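PDB 4YK1: bartonella effector protein (Bep) substrate of VirB T4SS from Bartonella rochalimae ATCC BAA-1498, which is a VirB-translocated effector that probably transfers AMP from ATP to tyrosine and threonine hydroxyls of target proteins, represented here by its BID secretion-signal domain. Local coordinates for residues Y99-S102 / E103-K107; L109-E112 / I113-A117. All blocks are in the same frame, centred on the assembly; numbering follows the deposited sequence.

Contact 1. Residues Y99-S102 / E103-K107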
loop_
_atom_site.group_PDB
_atom_site.type_symbol
_atom_site.label_atom_id
_atom_site.label_comp_id
_atom_site.label_asym_id
_atom_site.label_seq_id
_atom_site.Cartn_x
_atom_site.Cartn_y
_atom_site.Cartn_z
ATOM N N TYR A 99 -13.228 23.513 -2.712
ATOM C CA TYR A 99 -13.767 22.391 -1.941
ATOM C C TYR A 99 -14.194 21.269 -2.887
ATOM O O TYR A 99 -13.906 20.093 -2.649
ATOM C CB TYR A 99 -14.957 22.829 -1.071
ATOM C CG TYR A 99 -15.366 21.766 -0.061
ATOM C CD1 TYR A 99 -16.181 20.693 -0.434
ATOM C CD2 TYR A 99 -14.924 21.829 1.258
ATOM C CE1 TYR A 99 -16.549 19.689 0.480
ATOM C CE2 TYR A 99 -15.290 20.853 2.184
ATOM C CZ TYR A 99 -16.095 19.787 1.792
ATOM O OH TYR A 99 -16.421 18.826 2.716
ATOM N N LYS A 100 -14.879 21.629 -3.967
ATOM C CA LYS A 100 -15.297 20.627 -4.951
ATOM C C LYS A 100 -14.103 19.938 -5.609
ATOM O O LYS A 100 -14.173 18.754 -5.938
ATOM C CB LYS A 100 -16.202 21.265 -6.016
ATOM C CG LYS A 100 -17.541 21.791 -5.462
ATOM C CD LYS A 100 -18.517 22.054 -6.617
ATOM C CE LYS A 100 -19.705 22.899 -6.201
ATOM N NZ LYS A 100 -19.422 24.363 -6.271
ATOM N N ILE A 101 -13.001 20.666 -5.772
ATOM C CA ILE A 101 -11.789 20.091 -6.349
ATOM C C ILE A 101 -11.164 19.101 -5.365
ATOM O O ILE A 101 -10.637 18.067 -5.773
ATOM C CB ILE A 101 -10.793 21.203 -6.757
ATOM C CG1 ILE A 101 -11.304 21.920 -8.004
ATOM C CG2 ILE A 101 -9.386 20.633 -7.041
ATOM C CD1 ILE A 101 -10.586 23.243 -8.296
ATOM N N SER A 102 -11.213 19.415 -4.072
ATOM C CA SER A 102 -10.779 18.456 -3.050
ATOM C C SER A 102 -11.615 17.170 -3.132
ATOM O O SER A 102 -11.074 16.070 -3.023
ATOM C CB SER A 102 -10.877 19.056 -1.635
ATOM O OG SER A 102 -9.923 20.092 -1.436
ATOM N N GLU A 103 -12.925 17.295 -3.332
ATOM C CA GLU A 103 -13.777 16.100 -3.444
ATOM C C GLU A 103 -13.393 15.280 -4.671
ATOM O O GLU A 103 -13.386 14.057 -4.625
ATOM C CB GLU A 103 -15.261 16.474 -3.515
ATOM C CG GLU A 103 -15.827 17.052 -2.197
ATOM C CD GLU A 103 -17.312 17.386 -2.310
ATOM O OE1 GLU A 103 -17.679 18.078 -3.271
ATOM O OE2 GLU A 103 -18.107 16.953 -1.450
ATOM N N GLN A 104 -13.062 15.952 -5.767
ATOM C CA GLN A 104 -12.651 15.243 -6.971
ATOM C C GLN A 104 -11.294 14.587 -6.759
ATOM O O GLN A 104 -11.091 13.440 -7.148
ATOM C CB GLN A 104 -12.618 16.190 -8.177
ATOM C CG GLN A 104 -13.996 16.554 -8.711
ATOM C CD GLN A 104 -14.878 15.323 -8.938
ATOM O OE1 GLN A 104 -15.967 15.213 -8.369
ATOM N NE2 GLN A 104 -14.400 14.389 -9.761
ATOM N N ASN A 105 -10.360 15.298 -6.130
ATOM C CA ASN A 105 -9.060 14.698 -5.866
ATOM C C ASN A 105 -9.160 13.490 -4.913
ATOM O O ASN A 105 -8.343 12.581 -4.999
ATOM C CB ASN A 105 -8.085 15.729 -5.284
ATOM C CG ASN A 105 -7.390 16.551 -6.355
ATOM O OD1 ASN A 105 -7.069 16.048 -7.432
ATOM N ND2 ASN A 105 -7.140 17.819 -6.054
ATOM N N ALA A 106 -10.133 13.489 -3.997
ATOM C CA ALA A 106 -10.326 12.336 -3.109
ATOM C C ALA A 106 -10.637 11.072 -3.897
ATOM O O ALA A 106 -10.212 9.980 -3.505
ATOM C CB ALA A 106 -11.435 12.607 -2.088
ATOM N N LYS A 107 -11.379 11.204 -5.003
ATOM C CA LYS A 107 -11.635 10.050 -5.878
ATOM C C LYS A 107 -10.348 9.514 -6.497
ATOM O O LYS A 107 -10.172 8.294 -6.652
ATOM C CB LYS A 107 -12.622 10.407 -7.000
ATOM C CG LYS A 107 -13.989 10.843 -6.492
ATOM C CD LYS A 107 -14.973 10.964 -7.632
ATOM C CE LYS A 107 -16.395 11.057 -7.115
ATOM N NZ LYS A 107 -16.618 12.357 -6.461
HETATM O O HOH W 1 -17.881 16.899 1.926
HETATM O O HOH W 2 -16.631 17.643 -6.621
HETATM O O HOH W 3 -7.582 19.448 -3.562
#

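Contact 2. Residues L109-E112 / I113-A117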
loop_
_atom_site.group_PDB
_atom_site.type_symbol
_atom_site.label_atom_id
_atom_site.label_comp_id
_atom_site.label_asym_id
_atom_site.label_seq_id
_atom_site.Cartn_x
_atom_site.Cartn_y
_atom_site.Cartn_z
ATOM N N LEU A 109 -7.408 9.927 -5.167
ATOM C CA LEU A 109 -6.700 9.335 -4.042
ATOM C C LEU A 109 -7.207 7.923 -3.757
ATOM O O LEU A 109 -6.418 6.996 -3.536
ATOM C CB LEU A 109 -6.845 10.226 -2.805
ATOM C CG LEU A 109 -6.246 9.665 -1.508
ATOM C CD1 LEU A 109 -4.739 9.353 -1.639
ATOM C CD2 LEU A 109 -6.517 10.607 -0.317
ATOM N N SER A 110 -8.528 7.762 -3.753
ATOM C CA SER A 110 -9.132 6.450 -3.542
ATOM C C SER A 110 -8.604 5.463 -4.565
ATOM O O SER A 110 -8.198 4.353 -4.226
ATOM C CB SER A 110 -10.662 6.522 -3.632
ATOM O OG SER A 110 -11.218 5.213 -3.729
ATOM N N ASN A 111 -8.603 5.879 -5.828
ATOM C CA ASN A 111 -8.080 5.037 -6.906
ATOM C C ASN A 111 -6.599 4.672 -6.687
ATOM O O ASN A 111 -6.185 3.521 -6.876
ATOM C CB ASN A 111 -8.267 5.764 -8.232
ATOM C CG ASN A 111 -8.011 4.874 -9.431
ATOM O OD1 ASN A 111 -7.223 5.211 -10.307
ATOM N ND2 ASN A 111 -8.677 3.742 -9.473
ATOM N N GLU A 112 -5.805 5.652 -6.259
ATOM C CA GLU A 112 -4.365 5.427 -6.059
ATOM C C GLU A 112 -4.106 4.456 -4.904
ATOM O O GLU A 112 -3.227 3.608 -4.989
ATOM C CB GLU A 112 -3.642 6.757 -5.811
ATOM C CG GLU A 112 -2.128 6.656 -5.863
ATOM C CD GLU A 112 -1.612 6.208 -7.226
ATOM O OE1 GLU A 112 -2.221 6.573 -8.265
ATOM O OE2 GLU A 112 -0.599 5.476 -7.250
ATOM N N ILE A 113 -4.878 4.573 -3.831
ATOM C CA ILE A 113 -4.810 3.611 -2.722
ATOM C C ILE A 113 -5.131 2.191 -3.219
ATOM O O ILE A 113 -4.464 1.229 -2.843
ATOM C CB ILE A 113 -5.767 3.999 -1.587
ATOM C CG1 ILE A 113 -5.285 5.286 -0.880
ATOM C CG2 ILE A 113 -5.900 2.847 -0.575
ATOM C CD1 ILE A 113 -3.991 5.102 -0.120
ATOM N N PHE A 114 -6.170 2.055 -4.041
ATOM C CA PHE A 114 -6.502 0.739 -4.590
ATOM C C PHE A 114 -5.326 0.203 -5.409
ATOM O O PHE A 114 -4.942 -0.962 -5.285
ATOM C CB PHE A 114 -7.754 0.785 -5.469
ATOM C CG PHE A 114 -8.170 -0.572 -5.955
ATOM C CD1 PHE A 114 -8.984 -1.379 -5.176
ATOM C CD2 PHE A 114 -7.700 -1.065 -7.173
ATOM C CE1 PHE A 114 -9.348 -2.647 -5.608
ATOM C CE2 PHE A 114 -8.050 -2.339 -7.608
ATOM C CZ PHE A 114 -8.876 -3.130 -6.828
ATOM N N ASN A 115 -4.760 1.048 -6.260
ATOM C CA ASN A 115 -3.645 0.600 -7.104
ATOM C C ASN A 115 -2.396 0.277 -6.286
ATOM O O ASN A 115 -1.671 -0.673 -6.590
ATOM C CB ASN A 115 -3.323 1.652 -8.164
ATOM C CG ASN A 115 -4.416 1.770 -9.196
ATOM O OD1 ASN A 115 -5.271 0.888 -9.303
ATOM N ND2 ASN A 115 -4.391 2.843 -9.973
ATOM N N TYR A 116 -2.146 1.079 -5.254
ATOM C CA TYR A 116 -1.035 0.846 -4.341
ATOM C C TYR A 116 -1.161 -0.535 -3.698
ATOM O O TYR A 116 -0.186 -1.289 -3.626
ATOM C CB TYR A 116 -0.982 1.941 -3.263
ATOM C CG TYR A 116 0.163 1.783 -2.275
ATOM C CD1 TYR A 116 0.043 0.948 -1.166
ATOM C CD2 TYR A 116 1.367 2.475 -2.451
ATOM C CE1 TYR A 116 1.081 0.800 -0.260
ATOM C CE2 TYR A 116 2.418 2.333 -1.543
ATOM C CZ TYR A 116 2.267 1.483 -0.461
ATOM O OH TYR A 116 3.283 1.329 0.448
ATOM N N ALA A 117 -2.356 -0.864 -3.221
ATOM C CA ALA A 117 -2.568 -2.147 -2.550
ATOM C C ALA A 117 -2.352 -3.315 -3.503
ATOM O O ALA A 117 -1.867 -4.361 -3.090
ATOM C CB ALA A 117 -3.968 -2.223 -1.945
HETATM O O HOH W 4 -7.738 1.513 -10.581
HETATM O O HOH W 5 -2.183 4.564 -9.945
#

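Contact 1. Residues Y99-S102 / E103-K107
Tyr99 and Glu103, one turn apart on the same helix, meet where the carboxylate comes up to the edge of the phenol ring: Glu103 OE2 lies near the ring plane, 3.7 Å from Tyr99 CE1. The carboxylate plane is turned 63° from the ring. Glu103 CG, 3.8 Å from Tyr99 CE1, stands well off the ring plane, and the chain slants from there to bring OE2 to the edge. Tyr99 reaches the meeting point because its CG stands anti to the backbone N (chi1 -169°), while the glutamate stretches out extended beyond CG. A water 2.5 Å from Tyr99 OH gives a weak second link to OE2, whose stronger partner is a salt bridge to Lys95 NZ.

On another side of the turn, Ile101 and Asn105 run side by side, with Ile101 CG2 3.7 Å from Asn105 ND2. That amide nitrogen donates to a water at 3.0 Å, which in turn donates to Ser102 OG; the serine hydroxyl is also hydrogen-bonded to Lys87 O. A further water bridges Lys100 O and Gln104 OE1. Beneath these side chains run four successive i to i+4 backbone bonds, the shortest from Asn105 N to Ile101 O at 2.8 Å.

This is an early stretch of helix 97-140, just after strand 94-95. Leu86 from a loop covers Tyr99, Ser102 and Glu103, whereas Asn105 packs against Leu44, Leu47 and Ile48 of helix 32-49.

Contact 2. Residues L109-E112 / I113-A117
Asn115 ND2 and Glu112 OE1 share a water, which donates to the carboxylate oxygen at 2.6 Å and accepts from the amide nitrogen at 2.8 Å. The other end of the same amide is tied as well: Asn115 OD1 receives a hydrogen bond from a second water, itself held by Asn111 ND2 at 2.7 Å. The two waters, one at each end, probably restrain the rotation of the amide and bridge it to both Asn111 and Glu112. The asparagine backbones are joined by Asn115 N to Asn111 O at 2.9 Å, but between the side chains Asn111 OD1 only comes within 3.7 Å of Asn115 ND2, the amide planes 71° apart. Asn115 CG lies beside its own backbone N (chi1 -69°), a turn that brings the amide back over Asn111 O, 3.4 Å from CG. Glu112 OE2 is hydrogen-bonded to Ser37 OG of helix 32-49.

Away from this polar strip, Leu109 and Ile113 point the same way, Leu109 CD1 touching Ile113 CG1 at 4.2 Å. Both pack on Leu55, and helix 32-49 adds Ile48 against Leu109 and Ile41 against Ile113. Tyr116 reaches helix 56-64, where its hydroxyl bonds to Asn63 OD1, while Ser110 OG bonds to Ser73 O of helix 67-78.

Leu109, Ile113 and Tyr116 turned to partner helices, with water-bridged Asn111 and Asn115 on another side and Glu112 at the border, give the amphipathic pattern expected in the four-helix bundle of the BID domain.

Contacts 1 and 2 follow one another along helix 97-140, their centres about 15 Å apart, with a single residue between them and no other touch. Contact 1 lies toward the helix start, its centre about 21 Å from that of the chain; contact 2 is more central, at about 8 Å. Their surroundings change accordingly: residues 99-107 meet loops and the short strand 94-95 as well as helix 32-49, whereas residues 109-117 meet chiefly helices 32-49, 56-64 and 67-78, with Leu55 of a loop. Helix 32-49 is thus a neighbour common to both. Neither belongs to a catalytic site, since this chain is the BID domain, separate from the protein's Fic domain.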